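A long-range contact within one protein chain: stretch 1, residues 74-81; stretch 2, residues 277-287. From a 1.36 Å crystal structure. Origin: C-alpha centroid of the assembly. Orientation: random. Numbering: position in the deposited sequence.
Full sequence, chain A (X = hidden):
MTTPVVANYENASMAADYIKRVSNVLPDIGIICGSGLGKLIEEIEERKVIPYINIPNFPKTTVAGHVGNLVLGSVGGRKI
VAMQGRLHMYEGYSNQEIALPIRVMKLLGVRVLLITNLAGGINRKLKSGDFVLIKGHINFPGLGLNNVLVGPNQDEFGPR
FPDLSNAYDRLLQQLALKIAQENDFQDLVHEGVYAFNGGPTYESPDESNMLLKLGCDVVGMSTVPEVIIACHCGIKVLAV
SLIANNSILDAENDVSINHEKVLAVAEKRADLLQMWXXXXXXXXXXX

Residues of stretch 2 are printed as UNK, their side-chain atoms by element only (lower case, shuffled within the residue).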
ATOM      1  N   SER A  74      15.254 -22.003 -28.913  1.00 29.85           N
ATOM      2  CA  SER A  74      15.025 -23.355 -28.423  1.00 33.83           C
ATOM      3  C   SER A  74      15.919 -23.642 -27.228  1.00 34.69           C
ATOM      4  O   SER A  74      17.117 -23.340 -27.255  1.00 33.95           O
ATOM      5  CB  SER A  74      15.284 -24.393 -29.522  1.00 40.22           C
ATOM      6  OG  SER A  74      14.302 -24.309 -30.541  1.00 51.93           O
ATOM      7  N   VAL A  75      15.332 -24.224 -26.185  1.00 30.75           N
ATOM      8  CA  VAL A  75      16.066 -24.761 -25.047  1.00 33.89           C
ATOM      9  C   VAL A  75      15.532 -26.156 -24.773  1.00 32.51           C
ATOM     10  O   VAL A  75      14.321 -26.334 -24.598  1.00 31.26           O
ATOM     11  CB  VAL A  75      15.907 -23.889 -23.789  1.00 34.66           C
ATOM     12  CG1 VAL A  75      16.508 -24.604 -22.580  1.00 35.07           C
ATOM     13  CG2 VAL A  75      16.550 -22.532 -23.996  1.00 35.65           C
ATOM     14  N   GLY A  76      16.428 -27.134 -24.734  1.00 40.73           N
ATOM     15  CA  GLY A  76      16.025 -28.493 -24.401  1.00 42.75           C
ATOM     16  C   GLY A  76      14.935 -29.045 -25.287  1.00 37.88           C
ATOM     17  O   GLY A  76      14.070 -29.797 -24.818  1.00 46.08           O
ATOM     18  N   GLY A  77      14.949 -28.682 -26.566  1.00 32.90           N
ATOM     19  CA  GLY A  77      13.953 -29.157 -27.502  1.00 35.52           C
ATOM     20  C   GLY A  77      12.625 -28.436 -27.460  1.00 31.67           C
ATOM     21  O   GLY A  77      11.706 -28.828 -28.191  1.00 35.25           O
ATOM     22  N   ARG A  78      12.486 -27.401 -26.635  1.00 29.47           N
ATOM     23  CA  ARG A  78      11.243 -26.654 -26.532  1.00 27.96           C
ATOM     24  C   ARG A  78      11.465 -25.216 -26.981  1.00 27.07           C
ATOM     25  O   ARG A  78      12.551 -24.655 -26.814  1.00 30.45           O
ATOM     26  CB  ARG A  78      10.713 -26.667 -25.093  1.00 26.95           C
ATOM     27  CG  ARG A  78      10.543 -28.064 -24.504  1.00 30.16           C
ATOM     28  CD  ARG A  78       9.539 -28.906 -25.294  1.00 33.14           C
ATOM     29  NE  ARG A  78       8.284 -28.194 -25.535  1.00 38.72           N
ATOM     30  CZ  ARG A  78       7.245 -28.188 -24.703  1.00 39.48           C
ATOM     31  NH1 ARG A  78       7.296 -28.854 -23.555  1.00 32.85           N
ATOM     32  NH2 ARG A  78       6.149 -27.511 -25.019  1.00 39.54           N
ATOM     33  N   LYS A  79      10.421 -24.617 -27.546  1.00 26.31           N
ATOM     34  CA  LYS A  79      10.489 -23.243 -28.022  1.00 25.55           C
ATOM     35  C   LYS A  79      10.119 -22.310 -26.878  1.00 24.01           C
ATOM     36  O   LYS A  79       9.092 -22.503 -26.219  1.00 23.32           O
ATOM     37  CB  LYS A  79       9.537 -23.051 -29.201  1.00 25.69           C
ATOM     38  CG  LYS A  79       9.875 -23.948 -30.385  1.00 30.50           C
ATOM     39  CD  LYS A  79       8.797 -23.913 -31.455  1.00 35.89           C
ATOM     40  CE  LYS A  79       9.107 -24.897 -32.579  1.00 46.26           C
ATOM     41  NZ  LYS A  79       8.025 -24.947 -33.600  1.00 47.16           N
ATOM     42  N   ILE A  80      10.976 -21.325 -26.614  1.00 23.66           N
ATOM     43  CA  ILE A  80      10.800 -20.461 -25.456  1.00 22.46           C
ATOM     44  C   ILE A  80      10.936 -19.001 -25.868  1.00 21.89           C
ATOM     45  O   ILE A  80      11.469 -18.669 -26.929  1.00 22.56           O
ATOM     46  CB  ILE A  80      11.776 -20.800 -24.302  1.00 24.50           C
ATOM     47  CG1 ILE A  80      13.188 -20.315 -24.620  1.00 26.93           C
ATOM     48  CG2 ILE A  80      11.775 -22.299 -23.995  1.00 24.46           C
ATOM     49  CD1 ILE A  80      13.594 -19.127 -23.789  1.00 39.79           C
ATOM     50  N   VAL A  81      10.429 -18.126 -25.001  1.00 20.80           N
ATOM     51  CA  VAL A  81      10.628 -16.685 -25.108  1.00 20.62           C
ATOM     52  C   VAL A  81      11.067 -16.183 -23.741  1.00 19.85           C
ATOM     53  O   VAL A  81      10.451 -16.521 -22.726  1.00 20.70           O
ATOM     54  CB  VAL A  81       9.359 -15.951 -25.595  1.00 19.57           C
ATOM     55  CG1 VAL A  81       8.134 -16.321 -24.753  1.00 19.79           C
ATOM     56  CG2 VAL A  81       9.576 -14.447 -25.592  1.00 24.32           C
ATOM     57  N   UNK A 277      16.850 -25.515 -14.528  1.00 20.20           N
ATOM     58  CA  UNK A 277      15.768 -24.998 -15.354  1.00 18.35           C
ATOM     59  C   UNK A 277      15.814 -25.558 -16.770  1.00 20.71           C
ATOM     60  O   UNK A 277      14.762 -25.778 -17.377  1.00 20.80           O
ATOM     61  c   UNK A 277      15.751 -23.466 -15.318  1.00 18.54           C
ATOM     62  c   UNK A 277      13.031 -21.527 -13.542  1.00 25.01           C
ATOM     63  c   UNK A 277      15.036 -23.320 -12.920  1.00 22.01           C
ATOM     64  c   UNK A 277      14.194 -22.831 -11.917  1.00 23.05           C
ATOM     65  c   UNK A 277      13.203 -21.946 -12.234  1.00 25.15           C
ATOM     66  c   UNK A 277      14.872 -22.916 -14.235  1.00 21.29           C
ATOM     67  c   UNK A 277      13.859 -22.031 -14.538  1.00 24.08           C
ATOM     68  N   UNK A 278      17.008 -25.811 -17.312  1.00 21.10           N
ATOM     69  CA  UNK A 278      17.076 -26.487 -18.606  1.00 22.03           C
ATOM     70  C   UNK A 278      16.400 -27.852 -18.537  1.00 20.81           C
ATOM     71  O   UNK A 278      15.616 -28.208 -19.422  1.00 22.43           O
ATOM     72  c   UNK A 278      18.533 -26.600 -19.067  1.00 24.12           C
ATOM     73  n   UNK A 278      21.950 -27.977 -22.416  1.00 45.55           N
ATOM     74  c   UNK A 278      20.223 -27.251 -20.792  1.00 30.03           C
ATOM     75  c   UNK A 278      20.491 -27.968 -22.099  1.00 40.25           C
ATOM     76  c   UNK A 278      18.735 -27.249 -20.427  1.00 27.83           C
ATOM     77  N   UNK A 279      16.660 -28.611 -17.471  1.00 20.72           N
ATOM     78  CA  UNK A 279      16.038 -29.925 -17.336  1.00 22.61           C
ATOM     79  C   UNK A 279      14.535 -29.810 -17.096  1.00 22.84           C
ATOM     80  O   UNK A 279      13.758 -30.613 -17.624  1.00 25.72           O
ATOM     81  c   UNK A 279      16.471 -33.088 -17.198  1.00 36.15           C
ATOM     82  o   UNK A 279      15.941 -34.220 -17.187  1.00 45.24           O
ATOM     83  o   UNK A 279      17.238 -32.706 -18.107  1.00 36.86           O
ATOM     84  c   UNK A 279      16.722 -30.735 -16.233  1.00 26.12           C
ATOM     85  c   UNK A 279      16.154 -32.146 -16.049  1.00 25.86           C
ATOM     86  N   UNK A 280      14.103 -28.823 -16.307  1.00 20.63           N
ATOM     87  CA  UNK A 280      12.667 -28.592 -16.141  1.00 22.12           C
ATOM     88  C   UNK A 280      12.014 -28.370 -17.499  1.00 24.62           C
ATOM     89  O   UNK A 280      10.980 -28.969 -17.819  1.00 25.40           O
ATOM     90  c   UNK A 280      10.929 -27.003 -15.237  1.00 23.05           C
ATOM     91  c   UNK A 280      12.804 -27.800 -13.747  1.00 22.04           C
ATOM     92  c   UNK A 280      12.406 -27.421 -15.178  1.00 21.01           C
ATOM     93  c   UNK A 280      12.866 -26.612 -12.793  1.00 21.69           C
ATOM     94  N   UNK A 281      12.632 -27.526 -18.332  1.00 24.60           N
ATOM     95  CA  UNK A 281      12.099 -27.242 -19.662  1.00 24.45           C
ATOM     96  C   UNK A 281      11.985 -28.520 -20.494  1.00 25.03           C
ATOM     97  O   UNK A 281      10.942 -28.792 -21.103  1.00 29.17           O
ATOM     98  c   UNK A 281      12.572 -26.041 -21.832  1.00 26.90           C
ATOM     99  c   UNK A 281      12.751 -24.811 -19.649  1.00 25.71           C
ATOM    100  c   UNK A 281      12.941 -26.155 -20.357  1.00 24.57           C
ATOM    101  c   UNK A 281      13.731 -23.732 -20.083  1.00 24.69           C
ATOM    102  N   UNK A 282      13.050 -29.331 -20.523  1.00 26.82           N
ATOM    103  CA  UNK A 282      13.006 -30.566 -21.309  1.00 31.48           C
ATOM    104  C   UNK A 282      11.949 -31.533 -20.794  1.00 30.57           C
ATOM    105  O   UNK A 282      11.416 -32.339 -21.568  1.00 33.69           O
ATOM    106  c   UNK A 282      15.488 -30.295 -21.498  1.00 29.51           C
ATOM    107  c   UNK A 282      14.364 -31.274 -21.317  1.00 36.34           C
ATOM    108  o   UNK A 282      14.546 -31.978 -20.082  1.00 44.78           O
ATOM    109  N   UNK A 283      11.634 -31.473 -19.501  1.00 30.20           N
ATOM    110  CA  UNK A 283      10.730 -32.433 -18.880  1.00 28.87           C
ATOM    111  C   UNK A 283       9.280 -31.960 -18.828  1.00 29.22           C
ATOM    112  O   UNK A 283       8.398 -32.754 -18.484  1.00 30.92           O
ATOM    113  n   UNK A 283      13.895 -35.649 -15.195  1.00 31.75           N
ATOM    114  c   UNK A 283      12.591 -33.473 -17.457  1.00 28.19           C
ATOM    115  c   UNK A 283      12.580 -35.828 -15.210  1.00 33.22           C
ATOM    116  n   UNK A 283      11.967 -36.308 -14.140  1.00 31.34           N
ATOM    117  c   UNK A 283      11.226 -32.787 -17.474  1.00 27.77           C
ATOM    118  n   UNK A 283      11.880 -35.525 -16.298  1.00 35.37           N
ATOM    119  c   UNK A 283      12.463 -34.987 -17.521  1.00 32.40           C
ATOM    120  N   UNK A 284       9.016 -30.700 -19.162  1.00 28.68           N
ATOM    121  CA  UNK A 284       7.655 -30.189 -19.150  1.00 35.03           C
ATOM    122  C   UNK A 284       6.759 -31.023 -20.061  1.00 40.96           C
ATOM    123  O   UNK A 284       7.212 -31.521 -21.099  1.00 42.50           O
ATOM    124  c   UNK A 284       7.642 -28.739 -19.625  1.00 35.45           C
ATOM    125  c   UNK A 284       8.209 -26.362 -19.028  1.00 33.63           C
ATOM    126  c   UNK A 284       7.337 -27.950 -17.308  1.00 36.19           C
ATOM    127  c   UNK A 284       8.175 -27.800 -18.555  1.00 30.69           C
ATOM    128  N   UNK A 285       5.493 -31.205 -19.699  1.00 47.22           N
ATOM    129  CA  UNK A 285       4.571 -31.934 -20.574  1.00 55.82           C
ATOM    130  C   UNK A 285       4.370 -31.205 -21.895  1.00 59.82           C
ATOM    131  O   UNK A 285       4.458 -29.976 -21.975  1.00 59.29           O
ATOM    132  c   UNK A 285       3.272 -31.979 -19.761  1.00 53.06           C
ATOM    133  c   UNK A 285       3.391 -30.856 -18.790  1.00 49.53           C
ATOM    134  c   UNK A 285       4.848 -30.772 -18.450  1.00 45.05           C
ATOM    135  N   UNK A 286       4.102 -31.986 -22.945  1.00 60.99           N
ATOM    136  CA  UNK A 286       3.853 -31.407 -24.259  1.00 63.71           C
ATOM    137  C   UNK A 286       2.501 -30.709 -24.338  1.00 71.49           C
ATOM    138  O   UNK A 286       2.281 -29.915 -25.261  1.00 80.60           O
ATOM    139  c   UNK A 286       5.180 -34.329 -26.506  1.00 56.10           C
ATOM    140  c   UNK A 286       5.293 -33.199 -25.493  1.00 54.84           C
ATOM    141  c   UNK A 286       3.949 -32.483 -25.342  1.00 58.00           C
ATOM    142  c   UNK A 286       6.388 -32.224 -25.896  1.00 57.13           C
ATOM    143  N   UNK A 287       1.596 -30.983 -23.403  1.00 68.71           N
ATOM    144  CA  UNK A 287       0.287 -30.338 -23.388  1.00 73.38           C
ATOM    145  C   UNK A 287       0.222 -29.256 -22.314  1.00 73.62           C
ATOM    146  O   UNK A 287       1.201 -28.552 -22.070  1.00 71.97           O
ATOM    147  c   UNK A 287      -1.031 -32.272 -24.363  1.00 83.92           C
ATOM    148  c   UNK A 287      -0.820 -31.371 -23.161  1.00 76.88           C
ATOM    149  o   UNK A 287      -2.129 -32.858 -24.482  1.00 90.29           O
ATOM    150  o   UNK A 287      -0.099 -32.394 -25.186  1.00 82.78           O
TER
HETATM  151  O   HOH W   1       8.970 -30.407 -22.509  1.00 38.72           O
HETATM  152  O   HOH W   2       3.780 -26.859 -22.918  1.00 46.91           O

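Position 277 carries seven side-chain carbons, one leading into a closed ring of six. CB is the side-chain atom nearest stretch 1, 7.4 Å from Val75 CG1, and the ring lies farther off. This is Phe277.

Position 278 has four carbons in a row ending in a nitrogen, every chi angle near 180°. Its second side-chain carbon lies 4.1 Å from Val75 CG1, while the chain runs on to an exposed end. An unbranched chain with a terminal nitrogen is lysine, Lys278.

Position 279 shows three carbons, the third bearing two oxygens, and its CA-to-CB bond points away from stretch 1. The carboxylate on a three-carbon chain identifies Glu279.

Position 280 has four carbons forked at the first, one arm two carbons long. That is isoleucine; Ile280 is buried but out of reach of stretch 1.

Position 281 repeats this pattern, now with CA-to-CB directed toward stretch 1. The one-carbon arm lies 3.3 Å from Val75 O and 3.8 Å from Arg78 CB, and the end of the longer arm lies 3.8 Å from Val75 CG1. The fork at the first carbon again gives isoleucine: Ile281, with CG2 as the short arm and CD1 as the end of the long one.

Position 282 has one carbon carrying an oxygen and a carbon. The carbon branch approaches Gly76 CA at 3.5 Å; the oxygen is 2.9 Å from Glu279 O, one turn back in the helix. This is Thr282, and its OG1 donates that hydrogen bond.

Position 283 has three carbons, a nitrogen, then a carbon with two more nitrogens: a guanidinium. This is Arg283; its CA-to-CB bond points away from stretch 1, and it pairs NH1 with Glu279 OE2 at 3.2 Å in a salt bridge.

Position 284 has four carbons forked at the second, hence leucine. Leu284 is the first residue to leave helical phi/psi, and its CB lies 3.9 Å from Arg78 NH1.

Position 285 has three carbons closing a ring onto the backbone nitrogen, which defines Pro285. Its CA-to-CB bond points away from stretch 1, but its O accepts a weak hydrogen bond from Arg78 NH1 at 3.4 Å, with an angle of 150°.

Position 286 again has four carbons forked at the second. One terminal carbon sits over a face of the Arg78 guanidinium, 4.2 Å from NH1. This is Leu286, though it is poorly ordered.

Position 287 has two carbons, the second with two oxygens: Asp287, also poorly ordered, its CA-to-CB bond pointing away from stretch 1.

The contact joins a type I' turn, Val75 to Arg78, to the end of a helix. Ile281 packs against the turn, where Gly76 approaches closely: an ideal CB there would lie 2.3 Å from Thr282 CG2, a clash. Arg78 then follows the chain beyond the helix. Its NH1 donates to water 1 at 2.5 Å, and this water lies within hydrogen-bonding reach of Ile281 O (2.9 Å) and Leu284 O (2.5 Å). Water 2 links Arg78 NH2 to Asp287 O, both at 3.2 Å.

Stretch 2 277-287: FKEIITRLPLD
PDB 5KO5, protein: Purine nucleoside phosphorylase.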